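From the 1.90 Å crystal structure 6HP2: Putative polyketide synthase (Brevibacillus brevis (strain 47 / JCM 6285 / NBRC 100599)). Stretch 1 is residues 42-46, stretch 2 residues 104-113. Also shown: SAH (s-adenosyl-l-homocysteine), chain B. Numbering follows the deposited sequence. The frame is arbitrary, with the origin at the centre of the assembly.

Stretch 1 (42-46) EDYLT
Stretch 2 104-113: CGHGTDVIQI

Residues 42-46, an irregular segment, lie against a glycine-rich turn and the start of a helix (104-113); the two bury 383 Å² between them, with E42 CA 5.5 Å from T108 CA and L45 CA 6.6 Å from G105 CA. A type II' turn runs from C104 to G107, closed by G107 N to C104 O (2.8 Å). G107 (phi 83°) is the N-cap, and the helix from T108 opens with I111 N to G107 O (2.8 Å). Positive phi favours glycine at G105 (58/-131) as well, where a CB would also clash with CB of the bound S-adenosyl-L-homocysteine (SAH), 2.6 Å away.

D43 and Y44 are extended (-136/161 and -121/138), and L45 turns to -103/41. The CA-to-CB bond of D43 points away, but its p rotamer (chi1 61°) brings the carboxylate back to H106, whose m rotamer (chi2 158°) presents ND1 edge-on: H106 ND1 donates to D43 OD1 at 3.0 Å, nearly straight at 170°, and only weakly to D43 OD2 at 3.1 Å. L45 (m, t) points toward the turn and lays CD1 over one face of the imidazole, while its CD1 reaches G105 CA at 4.0 Å, a close approach to a residue without a side chain.

T108, buried and m (-62°), donates from OG1 to D43 O at 2.8 Å; its CG2 packs 3.6 Å from Y44 CE1. Y44 also starts away, yet at chi1 -58°, chi2 -74° its long ring returns along the helix, so that Y44 OH donates to Q112 OE1 at 3.0 Å. Q112 (m, t) extends toward it from one turn beyond T108.

Water 1 accepts from E42 N (3.1 Å) and donates to H106 O and T108 OG1 (both 2.9 Å). SAH O accepts a straight bond from L45 N (2.9 Å).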

ATOM      1  N   GLU A  42     -10.943  -0.915 -11.525  1.00105.60           N
ATOM      2  CA  GLU A  42      -9.709  -0.578 -12.222  1.00109.70           C
ATOM      3  C   GLU A  42      -9.063   0.661 -11.585  1.00 88.30           C
ATOM      4  O   GLU A  42      -8.331   1.398 -12.246  1.00 94.04           O
ATOM      5  CB  GLU A  42      -9.972  -0.349 -13.710  1.00126.07           C
ATOM      6  CG  GLU A  42     -10.950   0.774 -14.028  1.00131.84           C
ATOM      7  CD  GLU A  42     -12.380   0.450 -13.636  1.00120.92           C
ATOM      8  OE1 GLU A  42     -12.771  -0.735 -13.711  1.00129.36           O
ATOM      9  OE2 GLU A  42     -13.105   1.387 -13.240  1.00 95.28           O
ATOM     10  N   ASP A  43      -9.303   0.859 -10.288  1.00 61.17           N
ATOM     11  CA  ASP A  43      -8.857   2.037  -9.610  1.00 61.04           C
ATOM     12  C   ASP A  43      -8.242   1.671  -8.255  1.00 45.28           C
ATOM     13  O   ASP A  43      -8.374   0.570  -7.692  1.00 37.55           O
ATOM     14  CB  ASP A  43      -9.982   3.091  -9.443  1.00 78.51           C
ATOM     15  CG  ASP A  43     -11.141   2.594  -8.638  1.00 84.33           C
ATOM     16  OD1 ASP A  43     -11.573   1.453  -8.861  1.00 85.34           O
ATOM     17  OD2 ASP A  43     -11.646   3.363  -7.796  1.00 92.93           O
ATOM     18  N   TYR A  44      -7.497   2.610  -7.798  1.00 37.70           N
ATOM     19  CA  TYR A  44      -6.643   2.505  -6.628  1.00 33.34           C
ATOM     20  C   TYR A  44      -7.080   3.551  -5.630  1.00 34.19           C
ATOM     21  O   TYR A  44      -7.369   4.674  -6.020  1.00 53.20           O
ATOM     22  CB  TYR A  44      -5.188   2.716  -7.001  1.00 34.81           C
ATOM     23  CG  TYR A  44      -4.685   1.739  -8.049  1.00 31.73           C
ATOM     24  CD1 TYR A  44      -4.423   0.403  -7.741  1.00 31.96           C
ATOM     25  CD2 TYR A  44      -4.390   2.199  -9.324  1.00 42.99           C
ATOM     26  CE1 TYR A  44      -3.944  -0.473  -8.726  1.00 30.04           C
ATOM     27  CE2 TYR A  44      -3.916   1.370 -10.296  1.00 45.72           C
ATOM     28  CZ  TYR A  44      -3.692   0.030 -10.006  1.00 38.58           C
ATOM     29  OH  TYR A  44      -3.214  -0.796 -10.970  1.00 56.29           O
ATOM     30  N   LEU A  45      -7.129   3.172  -4.346  1.00 34.11           N
ATOM     31  CA  LEU A  45      -7.562   4.070  -3.274  1.00 39.57           C
ATOM     32  C   LEU A  45      -6.381   4.613  -2.469  1.00 42.01           C
ATOM     33  O   LEU A  45      -6.448   4.734  -1.247  1.00 47.87           O
ATOM     34  CB  LEU A  45      -8.530   3.349  -2.353  1.00 36.30           C
ATOM     35  CG  LEU A  45      -9.721   2.637  -3.055  1.00 41.83           C
ATOM     36  CD1 LEU A  45     -10.574   1.942  -2.016  1.00 34.76           C
ATOM     37  CD2 LEU A  45     -10.491   3.626  -3.878  1.00 43.99           C
ATOM     38  N   THR A  46      -5.301   4.967  -3.130  1.00 36.79           N
ATOM     39  CA  THR A  46      -4.086   5.450  -2.458  1.00 39.99           C
ATOM     40  C   THR A  46      -3.611   6.770  -3.067  1.00 31.54           C
ATOM     41  O   THR A  46      -3.980   7.136  -4.184  1.00 35.79           O
ATOM     42  CB  THR A  46      -2.963   4.417  -2.620  1.00 36.33           C
ATOM     43  OG1 THR A  46      -2.715   4.250  -4.023  1.00 37.06           O
ATOM     44  CG2 THR A  46      -3.397   3.053  -2.040  1.00 45.24           C
ATOM     45  N   CYS A 104      -7.874  -5.192   0.308  1.00 28.61           N
ATOM     46  CA  CYS A 104      -7.729  -5.165  -1.140  1.00 30.30           C
ATOM     47  C   CYS A 104      -8.563  -4.081  -1.868  1.00 20.67           C
ATOM     48  O   CYS A 104      -8.564  -4.075  -3.110  1.00 26.30           O
ATOM     49  CB  CYS A 104      -8.076  -6.551  -1.706  1.00 35.22           C
ATOM     50  SG  CYS A 104      -9.825  -7.093  -1.303  1.00 29.16           S
ATOM     51  N   GLY A 105      -9.150  -3.114  -1.167  1.00 25.79           N
ATOM     52  CA  GLY A 105      -9.813  -2.023  -1.854  1.00 27.22           C
ATOM     53  C   GLY A 105     -10.918  -2.564  -2.789  1.00 32.19           C
ATOM     54  O   GLY A 105     -11.744  -3.378  -2.410  1.00 31.99           O
ATOM     55  N   HIS A 106     -10.913  -2.108  -4.024  1.00 25.48           N
ATOM     56  CA  HIS A 106     -11.836  -2.601  -5.036  1.00 33.93           C
ATOM     57  C   HIS A 106     -11.348  -3.846  -5.742  1.00 41.20           C
ATOM     58  O   HIS A 106     -11.896  -4.173  -6.804  1.00 40.66           O
ATOM     59  CB  HIS A 106     -12.081  -1.529  -6.074  1.00 30.07           C
ATOM     60  CG  HIS A 106     -12.808  -0.319  -5.539  1.00 42.78           C
ATOM     61  ND1 HIS A 106     -12.750   0.919  -6.150  1.00 50.74           N
ATOM     62  CD2 HIS A 106     -13.575  -0.152  -4.435  1.00 37.84           C
ATOM     63  CE1 HIS A 106     -13.447   1.795  -5.447  1.00 48.65           C
ATOM     64  NE2 HIS A 106     -13.969   1.170  -4.404  1.00 36.83           N
ATOM     65  N   GLY A 107     -10.292  -4.494  -5.230  1.00 30.98           N
ATOM     66  CA  GLY A 107      -9.819  -5.767  -5.795  1.00 28.64           C
ATOM     67  C   GLY A 107      -8.919  -5.670  -6.992  1.00 34.66           C
ATOM     68  O   GLY A 107      -8.573  -6.713  -7.606  1.00 28.27           O
ATOM     69  N   THR A 108      -8.445  -4.468  -7.295  1.00 26.87           N
ATOM     70  CA  THR A 108      -7.738  -4.231  -8.547  1.00 31.79           C
ATOM     71  C   THR A 108      -6.481  -5.090  -8.668  1.00 25.56           C
ATOM     72  O   THR A 108      -6.252  -5.700  -9.719  1.00 27.77           O
ATOM     73  CB  THR A 108      -7.407  -2.739  -8.663  1.00 36.09           C
ATOM     74  OG1 THR A 108      -8.653  -1.991  -8.698  1.00 32.15           O
ATOM     75  CG2 THR A 108      -6.656  -2.432  -9.956  1.00 36.04           C
ATOM     76  N   ASP A 109      -5.646  -5.137  -7.617  1.00 28.16           N
ATOM     77  CA  ASP A 109      -4.432  -5.967  -7.673  1.00 32.95           C
ATOM     78  C   ASP A 109      -4.759  -7.458  -7.618  1.00 25.90           C
ATOM     79  O   ASP A 109      -4.130  -8.277  -8.303  1.00 30.11           O
ATOM     80  CB  ASP A 109      -3.447  -5.628  -6.537  1.00 30.28           C
ATOM     81  CG  ASP A 109      -2.822  -4.254  -6.702  1.00 39.23           C
ATOM     82  OD1 ASP A 109      -2.345  -3.920  -7.811  1.00 36.65           O
ATOM     83  OD2 ASP A 109      -2.876  -3.454  -5.751  1.00 42.53           O
ATOM     84  N   VAL A 110      -5.723  -7.839  -6.795  1.00 26.10           N
ATOM     85  CA  VAL A 110      -6.192  -9.223  -6.814  1.00 26.95           C
ATOM     86  C   VAL A 110      -6.543  -9.672  -8.226  1.00 36.55           C
ATOM     87  O   VAL A 110      -6.165 -10.777  -8.671  1.00 29.63           O
ATOM     88  CB  VAL A 110      -7.382  -9.398  -5.861  1.00 31.44           C
ATOM     89  CG1 VAL A 110      -8.134 -10.693  -6.141  1.00 34.60           C
ATOM     90  CG2 VAL A 110      -6.913  -9.386  -4.441  1.00 29.70           C
ATOM     91  N   ILE A 111      -7.225  -8.807  -8.956  1.00 28.59           N
ATOM     92  CA  ILE A 111      -7.708  -9.097 -10.287  1.00 33.47           C
ATOM     93  C   ILE A 111      -6.590  -9.016 -11.299  1.00 32.07           C
ATOM     94  O   ILE A 111      -6.469  -9.901 -12.156  1.00 32.95           O
ATOM     95  CB  ILE A 111      -8.852  -8.122 -10.665  1.00 34.83           C
ATOM     96  CG1 ILE A 111     -10.126  -8.539  -9.964  1.00 30.03           C
ATOM     97  CG2 ILE A 111      -9.020  -8.048 -12.186  1.00 35.66           C
ATOM     98  CD1 ILE A 111     -11.129  -7.392  -9.884  1.00 36.91           C
ATOM     99  N   GLN A 112      -5.838  -7.909 -11.293  1.00 28.82           N
ATOM    100  CA  GLN A 112      -4.824  -7.718 -12.332  1.00 32.25           C
ATOM    101  C   GLN A 112      -3.690  -8.748 -12.231  1.00 31.93           C
ATOM    102  O   GLN A 112      -3.133  -9.159 -13.270  1.00 28.69           O
ATOM    103  CB  GLN A 112      -4.247  -6.310 -12.287  1.00 35.03           C
ATOM    104  CG  GLN A 112      -5.220  -5.204 -12.801  1.00 34.65           C
ATOM    105  CD  GLN A 112      -4.611  -3.796 -12.671  1.00 45.79           C
ATOM    106  OE1 GLN A 112      -3.537  -3.591 -12.054  1.00 40.08           O
ATOM    107  NE2 GLN A 112      -5.289  -2.834 -13.215  1.00 45.55           N
ATOM    108  N   ILE A 113      -3.296  -9.148 -11.002  1.00 28.73           N
ATOM    109  CA  ILE A 113      -2.242 -10.173 -10.877  1.00 27.89           C
ATOM    110  C   ILE A 113      -2.734 -11.491 -11.481  1.00 30.73           C
ATOM    111  O   ILE A 113      -1.998 -12.201 -12.187  1.00 28.77           O
ATOM    112  CB  ILE A 113      -1.797 -10.363  -9.417  1.00 25.80           C
ATOM    113  CG1 ILE A 113      -1.062  -9.144  -8.917  1.00 30.13           C
ATOM    114  CG2 ILE A 113      -0.931 -11.633  -9.286  1.00 27.20           C
ATOM    115  CD1 ILE A 113      -0.855  -9.148  -7.439  1.00 27.01           C
TER
HETATM  116  N   SAH B2201      -4.962  -1.726  -1.163  1.00 29.00           N
HETATM  117  CA  SAH B2201      -6.070  -1.078  -1.859  1.00 32.79           C
HETATM  118  CB  SAH B2201      -7.007  -0.357  -0.899  1.00 27.51           C
HETATM  119  CG  SAH B2201      -6.339   0.536   0.131  1.00 27.77           C
HETATM  120  SD  SAH B2201      -7.574   1.487   1.065  1.00 30.64           S
HETATM  121  C   SAH B2201      -5.483  -0.130  -2.876  1.00 42.42           C
HETATM  122  O   SAH B2201      -6.218   0.521  -3.617  1.00 32.30           O
HETATM  123  OXT SAH B2201      -4.264  -0.027  -2.966  1.00 42.69           O
HETATM  124  C5' SAH B2201      -7.509   0.527   2.596  1.00 30.88           C
HETATM  125  C4' SAH B2201      -8.116  -0.865   2.435  1.00 29.67           C
HETATM  126  O4' SAH B2201      -7.885  -1.606   3.654  1.00 31.28           O
HETATM  127  C3' SAH B2201      -9.675  -0.805   2.317  1.00 28.14           C
HETATM  128  O3' SAH B2201     -10.000  -1.761   1.295  1.00 26.61           O
HETATM  129  C2' SAH B2201     -10.222  -1.248   3.672  1.00 27.70           C
HETATM  130  O2' SAH B2201     -11.460  -1.893   3.634  1.00 27.74           O
HETATM  131  C1' SAH B2201      -9.089  -2.201   4.117  1.00 29.59           C
HETATM  132  N9  SAH B2201      -9.005  -2.476   5.549  1.00 26.86           N
HETATM  133  C8  SAH B2201      -8.855  -1.588   6.576  1.00 26.91           C
HETATM  134  N7  SAH B2201      -8.882  -2.300   7.707  1.00 22.86           N
HETATM  135  C5  SAH B2201      -8.984  -3.616   7.405  1.00 25.52           C
HETATM  136  C6  SAH B2201      -9.059  -4.778   8.163  1.00 24.69           C
HETATM  137  N6  SAH B2201      -8.969  -4.812   9.492  1.00 24.22           N
HETATM  138  N1  SAH B2201      -9.147  -5.980   7.523  1.00 24.10           N
HETATM  139  C2  SAH B2201      -9.268  -6.048   6.147  1.00 22.21           C
HETATM  140  N3  SAH B2201      -9.227  -4.890   5.413  1.00 23.52           N
HETATM  141  C4  SAH B2201      -9.133  -3.708   6.034  1.00 22.96           C
HETATM  142  O   HOH W   1     -11.189  -3.146  -9.396  1.00 33.78           O
HETATM  143  O   HOH W   2      -8.337  -0.971  -5.212  1.00 37.21           O